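Local coordinates for protein mersacidin decarboxylase (Bacillus sp., PDB 1P3Y) that catalyses the FAD-dependent oxidative decarboxylation of the C-terminal cysteine of mersacidin to an aminoenethiol residue during biosynthesis of this lantibiotic, at residues Ile15-Leu29 and Asp48-Asp60. Sequence-based numbering, arbitrary orientation.
Sequences ICGSISSVGISSYLL and DLIPAHTVSYFCD. With FAD (flavin-adenine dinucleotide), chain B.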
# COMPACT_ATOMS: atom_id res chain seq x y z
N ILE A 15 9.17 12.33 26.46
CA ILE A 15 9.01 10.94 26.88
C ILE A 15 9.86 10.00 26.01
O ILE A 15 9.79 10.05 24.78
CB ILE A 15 7.54 10.51 26.77
CG1 ILE A 15 6.65 11.48 27.55
CG2 ILE A 15 7.37 9.11 27.28
CD1 ILE A 15 5.18 11.18 27.42
N CYS A 16 10.65 9.13 26.65
CA CYS A 16 11.49 8.19 25.91
C CYS A 16 11.00 6.76 26.06
O CYS A 16 10.06 6.50 26.81
CB CYS A 16 12.95 8.26 26.36
SG CYS A 16 13.75 9.86 26.06
N GLY A 17 11.66 5.84 25.36
CA GLY A 17 11.24 4.45 25.38
C GLY A 17 11.45 3.66 26.66
O GLY A 17 12.53 3.18 26.93
N SER A 18 10.39 3.51 27.44
CA SER A 18 10.46 2.75 28.68
C SER A 18 9.07 2.24 29.06
O SER A 18 8.07 2.90 28.76
CB SER A 18 10.98 3.64 29.81
OG SER A 18 10.61 3.10 31.06
N ILE A 19 8.99 1.07 29.69
CA ILE A 19 7.69 0.55 30.11
C ILE A 19 7.00 1.56 31.04
O ILE A 19 5.77 1.72 31.02
CB ILE A 19 7.83 -0.80 30.88
CG1 ILE A 19 8.06 -1.94 29.88
CG2 ILE A 19 6.57 -1.09 31.68
CD1 ILE A 19 6.80 -2.34 29.10
N SER A 20 7.79 2.28 31.84
CA SER A 20 7.22 3.26 32.77
C SER A 20 6.54 4.43 32.08
O SER A 20 5.83 5.21 32.73
CB SER A 20 8.31 3.78 33.73
OG SER A 20 9.19 4.68 33.08
N SER A 21 6.74 4.57 30.77
CA SER A 21 6.10 5.66 30.02
C SER A 21 4.61 5.41 29.95
O SER A 21 3.81 6.35 29.82
CB SER A 21 6.63 5.72 28.58
OG SER A 21 8.02 5.94 28.58
N VAL A 22 4.23 4.15 30.06
CA VAL A 22 2.82 3.83 29.98
C VAL A 22 2.07 4.52 31.10
O VAL A 22 0.89 4.86 30.94
CB VAL A 22 2.62 2.31 30.02
CG1 VAL A 22 1.17 1.96 29.72
CG2 VAL A 22 3.55 1.67 29.01
N GLY A 23 2.75 4.74 32.22
CA GLY A 23 2.10 5.41 33.34
C GLY A 23 2.28 6.92 33.39
O GLY A 23 1.90 7.58 34.36
N ILE A 24 2.85 7.49 32.33
CA ILE A 24 3.10 8.93 32.32
C ILE A 24 1.91 9.84 32.71
O ILE A 24 2.13 10.99 33.10
CB ILE A 24 3.67 9.38 30.94
CG1 ILE A 24 4.39 10.73 31.09
CG2 ILE A 24 2.54 9.49 29.90
CD1 ILE A 24 5.66 10.63 31.87
N SER A 25 0.66 9.37 32.62
CA SER A 25 -0.48 10.22 32.98
C SER A 25 -0.46 10.65 34.46
O SER A 25 -0.94 11.73 34.82
CB SER A 25 -1.80 9.51 32.70
OG SER A 25 -1.91 8.36 33.52
N SER A 26 0.08 9.78 35.31
CA SER A 26 0.18 10.07 36.74
C SER A 26 0.97 11.36 36.97
O SER A 26 0.59 12.20 37.80
CB SER A 26 0.89 8.91 37.43
OG SER A 26 0.26 7.68 37.10
N TYR A 27 2.07 11.52 36.24
CA TYR A 27 2.88 12.71 36.37
C TYR A 27 2.17 13.85 35.67
O TYR A 27 1.99 14.93 36.23
CB TYR A 27 4.27 12.51 35.76
CG TYR A 27 5.09 11.44 36.47
CD1 TYR A 27 4.82 10.07 36.28
CD2 TYR A 27 6.10 11.79 37.37
CE1 TYR A 27 5.54 9.08 36.97
CE2 TYR A 27 6.83 10.82 38.06
CZ TYR A 27 6.54 9.47 37.85
OH TYR A 27 7.26 8.52 38.54
N LEU A 28 1.75 13.59 34.44
CA LEU A 28 1.09 14.59 33.63
C LEU A 28 -0.13 15.23 34.29
O LEU A 28 -0.26 16.46 34.26
CB LEU A 28 0.70 13.97 32.27
CG LEU A 28 1.46 14.42 31.01
CD1 LEU A 28 2.95 14.41 31.26
CD2 LEU A 28 1.11 13.51 29.84
N LEU A 29 -1.00 14.42 34.88
CA LEU A 29 -2.21 14.94 35.53
C LEU A 29 -1.89 15.67 36.83
O LEU A 29 -2.54 16.66 37.18
CB LEU A 29 -3.21 13.80 35.78
CG LEU A 29 -3.83 13.18 34.51
CD1 LEU A 29 -4.71 11.99 34.88
CD2 LEU A 29 -4.61 14.24 33.74
N ASP A 48 5.44 3.74 20.37
CA ASP A 48 5.05 2.35 20.13
C ASP A 48 4.47 1.74 21.40
O ASP A 48 3.63 0.83 21.34
CB ASP A 48 6.24 1.48 19.68
CG ASP A 48 6.75 1.85 18.30
OD1 ASP A 48 5.96 2.40 17.51
OD2 ASP A 48 7.95 1.57 18.01
N LEU A 49 4.95 2.22 22.54
CA LEU A 49 4.46 1.73 23.83
C LEU A 49 3.12 2.35 24.18
O LEU A 49 2.18 1.64 24.57
CB LEU A 49 5.48 2.03 24.93
CG LEU A 49 6.67 1.07 24.89
CD1 LEU A 49 7.78 1.52 25.82
CD2 LEU A 49 6.18 -0.30 25.27
N ILE A 50 3.03 3.68 24.03
CA ILE A 50 1.80 4.40 24.33
C ILE A 50 1.62 5.47 23.25
O ILE A 50 2.40 6.42 23.15
CB ILE A 50 1.86 5.02 25.78
CG1 ILE A 50 0.50 5.61 26.15
CG2 ILE A 50 2.97 6.08 25.88
CD1 ILE A 50 0.44 6.16 27.59
N PRO A 51 0.59 5.31 22.42
CA PRO A 51 0.26 6.22 21.31
C PRO A 51 0.24 7.70 21.70
O PRO A 51 -0.26 8.07 22.77
CB PRO A 51 -1.12 5.75 20.86
CG PRO A 51 -1.14 4.31 21.23
CD PRO A 51 -0.46 4.29 22.59
N ALA A 52 0.74 8.54 20.80
CA ALA A 52 0.70 9.97 21.04
C ALA A 52 -0.75 10.43 21.30
O ALA A 52 -0.97 11.31 22.14
CB ALA A 52 1.29 10.72 19.85
N HIS A 53 -1.73 9.86 20.59
CA HIS A 53 -3.12 10.26 20.80
C HIS A 53 -3.57 9.91 22.22
O HIS A 53 -4.42 10.60 22.79
CB HIS A 53 -4.08 9.59 19.79
CG HIS A 53 -3.93 10.09 18.39
ND1 HIS A 53 -3.88 11.44 18.08
CD2 HIS A 53 -3.80 9.43 17.21
CE1 HIS A 53 -3.73 11.58 16.78
NE2 HIS A 53 -3.68 10.38 16.23
N THR A 54 -3.02 8.85 22.78
CA THR A 54 -3.42 8.51 24.12
C THR A 54 -2.85 9.57 25.03
O THR A 54 -3.58 10.19 25.79
CB THR A 54 -2.87 7.13 24.56
OG1 THR A 54 -3.29 6.13 23.63
CG2 THR A 54 -3.39 6.78 25.95
N VAL A 55 -1.56 9.82 24.92
CA VAL A 55 -0.92 10.81 25.77
C VAL A 55 -1.58 12.21 25.61
O VAL A 55 -1.47 13.06 26.49
CB VAL A 55 0.62 10.87 25.46
CG1 VAL A 55 1.33 11.92 26.35
CG2 VAL A 55 1.24 9.49 25.66
N SER A 56 -2.27 12.45 24.51
CA SER A 56 -2.87 13.77 24.32
C SER A 56 -4.09 13.99 25.21
O SER A 56 -4.58 15.11 25.34
CB SER A 56 -3.25 13.98 22.85
OG SER A 56 -4.42 13.25 22.53
N TYR A 57 -4.61 12.92 25.80
CA TYR A 57 -5.75 13.08 26.69
C TYR A 57 -5.29 13.59 28.07
O TYR A 57 -6.12 13.93 28.91
CB TYR A 57 -6.46 11.74 26.89
CG TYR A 57 -7.11 11.20 25.64
CD1 TYR A 57 -6.68 10.01 25.07
CD2 TYR A 57 -8.13 11.90 25.01
CE1 TYR A 57 -7.24 9.52 23.89
CE2 TYR A 57 -8.71 11.41 23.84
CZ TYR A 57 -8.26 10.23 23.28
OH TYR A 57 -8.82 9.73 22.12
N PHE A 58 -3.98 13.65 28.29
CA PHE A 58 -3.44 14.06 29.58
C PHE A 58 -2.55 15.29 29.53
O PHE A 58 -1.81 15.55 30.49
CB PHE A 58 -2.64 12.91 30.21
CG PHE A 58 -3.36 11.59 30.19
CD1 PHE A 58 -2.91 10.55 29.40
CD2 PHE A 58 -4.49 11.39 30.98
CE1 PHE A 58 -3.57 9.31 29.39
CE2 PHE A 58 -5.17 10.16 30.98
CZ PHE A 58 -4.70 9.11 30.18
N CYS A 59 -2.61 16.04 28.44
CA CYS A 59 -1.79 17.23 28.32
C CYS A 59 -2.34 18.09 27.21
O CYS A 59 -3.30 17.71 26.56
CB CYS A 59 -0.34 16.85 28.03
SG CYS A 59 -0.09 16.13 26.42
N ASP A 60 -1.72 19.25 26.98
CA ASP A 60 -2.21 20.18 25.97
C ASP A 60 -1.85 19.89 24.52
O ASP A 60 -2.59 20.26 23.60
CB ASP A 60 -1.76 21.60 26.33
CG ASP A 60 -2.23 22.00 27.72
OD1 ASP A 60 -1.37 22.40 28.55
OD2 ASP A 60 -3.44 21.90 27.99
PA FAD B . 14.33 6.14 19.85
O1A FAD B . 12.92 5.65 20.12
O2A FAD B . 14.51 7.40 19.02
O5B FAD B . 15.24 4.98 19.13
C5B FAD B . 14.89 3.56 19.12
C4B FAD B . 14.20 3.16 17.82
O4B FAD B . 13.66 4.31 17.18
C3B FAD B . 15.13 2.52 16.77
O3B FAD B . 14.62 1.20 16.59
C2B FAD B . 15.02 3.43 15.60
O2B FAD B . 15.15 2.93 14.30
C1B FAD B . 13.67 4.11 15.79
N9A FAD B . 13.42 5.47 15.20
C8A FAD B . 13.95 6.78 15.53
N7A FAD B . 13.50 7.76 14.78
C5A FAD B . 12.61 7.12 13.86
C6A FAD B . 11.79 7.59 12.76
N6A FAD B . 11.73 8.89 12.40
N1A FAD B . 11.03 6.63 12.02
C2A FAD B . 11.06 5.30 12.34
N3A FAD B . 11.82 4.75 13.41
C4A FAD B . 12.58 5.81 14.10
N1 FAD B . 16.07 1.73 27.47
C2 FAD B . 16.39 2.44 28.62
O2 FAD B . 17.48 3.06 28.70
N3 FAD B . 15.49 2.44 29.69
C4 FAD B . 14.21 1.76 29.71
O4 FAD B . 13.46 1.83 30.76
C4X FAD B . 13.91 1.08 28.53
N5 FAD B . 12.64 0.41 28.49
C5X FAD B . 12.29 -0.28 27.29
C6 FAD B . 11.04 -0.96 27.19
C7 FAD B . 10.61 -1.68 26.00
C7M FAD B . 9.22 -2.37 26.00
C8 FAD B . 11.53 -1.70 24.83
C8M FAD B . 11.22 -2.39 23.53
C9 FAD B . 12.77 -1.04 24.88
C9A FAD B . 13.20 -0.33 26.07
N10 FAD B . 14.50 0.40 26.25
C10 FAD B . 14.84 1.08 27.43
C1' FAD B . 15.41 0.39 25.14
C2' FAD B . 15.46 1.61 24.28
O2' FAD B . 14.09 1.81 23.70
C3' FAD B . 16.41 1.44 23.16
O3' FAD B . 17.78 1.61 23.58
C4' FAD B . 16.18 2.41 21.97
O4' FAD B . 17.15 2.07 20.92
C5' FAD B . 16.35 3.87 22.29
O5' FAD B . 15.12 4.43 22.78
P FAD B . 14.84 5.98 22.77
O1P FAD B . 13.50 6.16 23.34
O2P FAD B . 15.97 6.68 23.48
O3P FAD B . 15.04 6.42 21.22
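Ser25 and Phe58 meet where the first helix of this Rossmann-type flavoprotein fold, 25-31, packs against residues 55-58. Ser25 CB sits over one face of the Phe58 ring, 3.5 Å from its centroid and only 6° off the ring normal, which identifies a CH-pi contact. The buried side is mostly apolar in its side chains, though Leu28 also lies against the Phe58 carbonyl oxygen: Leu28 CD2 is 3.8 Å from Val55 CG1 and also reaches Phe58 CB, the Leu28 and Phe58 side chains crossing at about a right angle. Deeper, towards strand 37-42, Ile15 CD1 and Val55 CG1 meet tip to tip at 4.1 Å. The outer side is looser: exposed Leu29 approaches the Phe58 ring obliquely, Leu29 CD1 lying 4.0 Å from Phe58 CD2. No hydrogen bond joins the two segments; side chains pack on one another and on backbone carbonyls, as Ile50 CD1 does on Val22 O at 3.6 Å. At the flavin end, Leu49 places CD1 by the Ser18 carbonyl while its CD2 branch meets the FAD methyl C7M at 3.7 Å. The segment following strand 10-15 is braced internally by Ser21 OG, which donates to Cys16 O nearly in line with the carbonyl bond (178°), and Gly17 N gives a hydrogen bond of 2.8 Å to the FAD phosphate oxygen O1P.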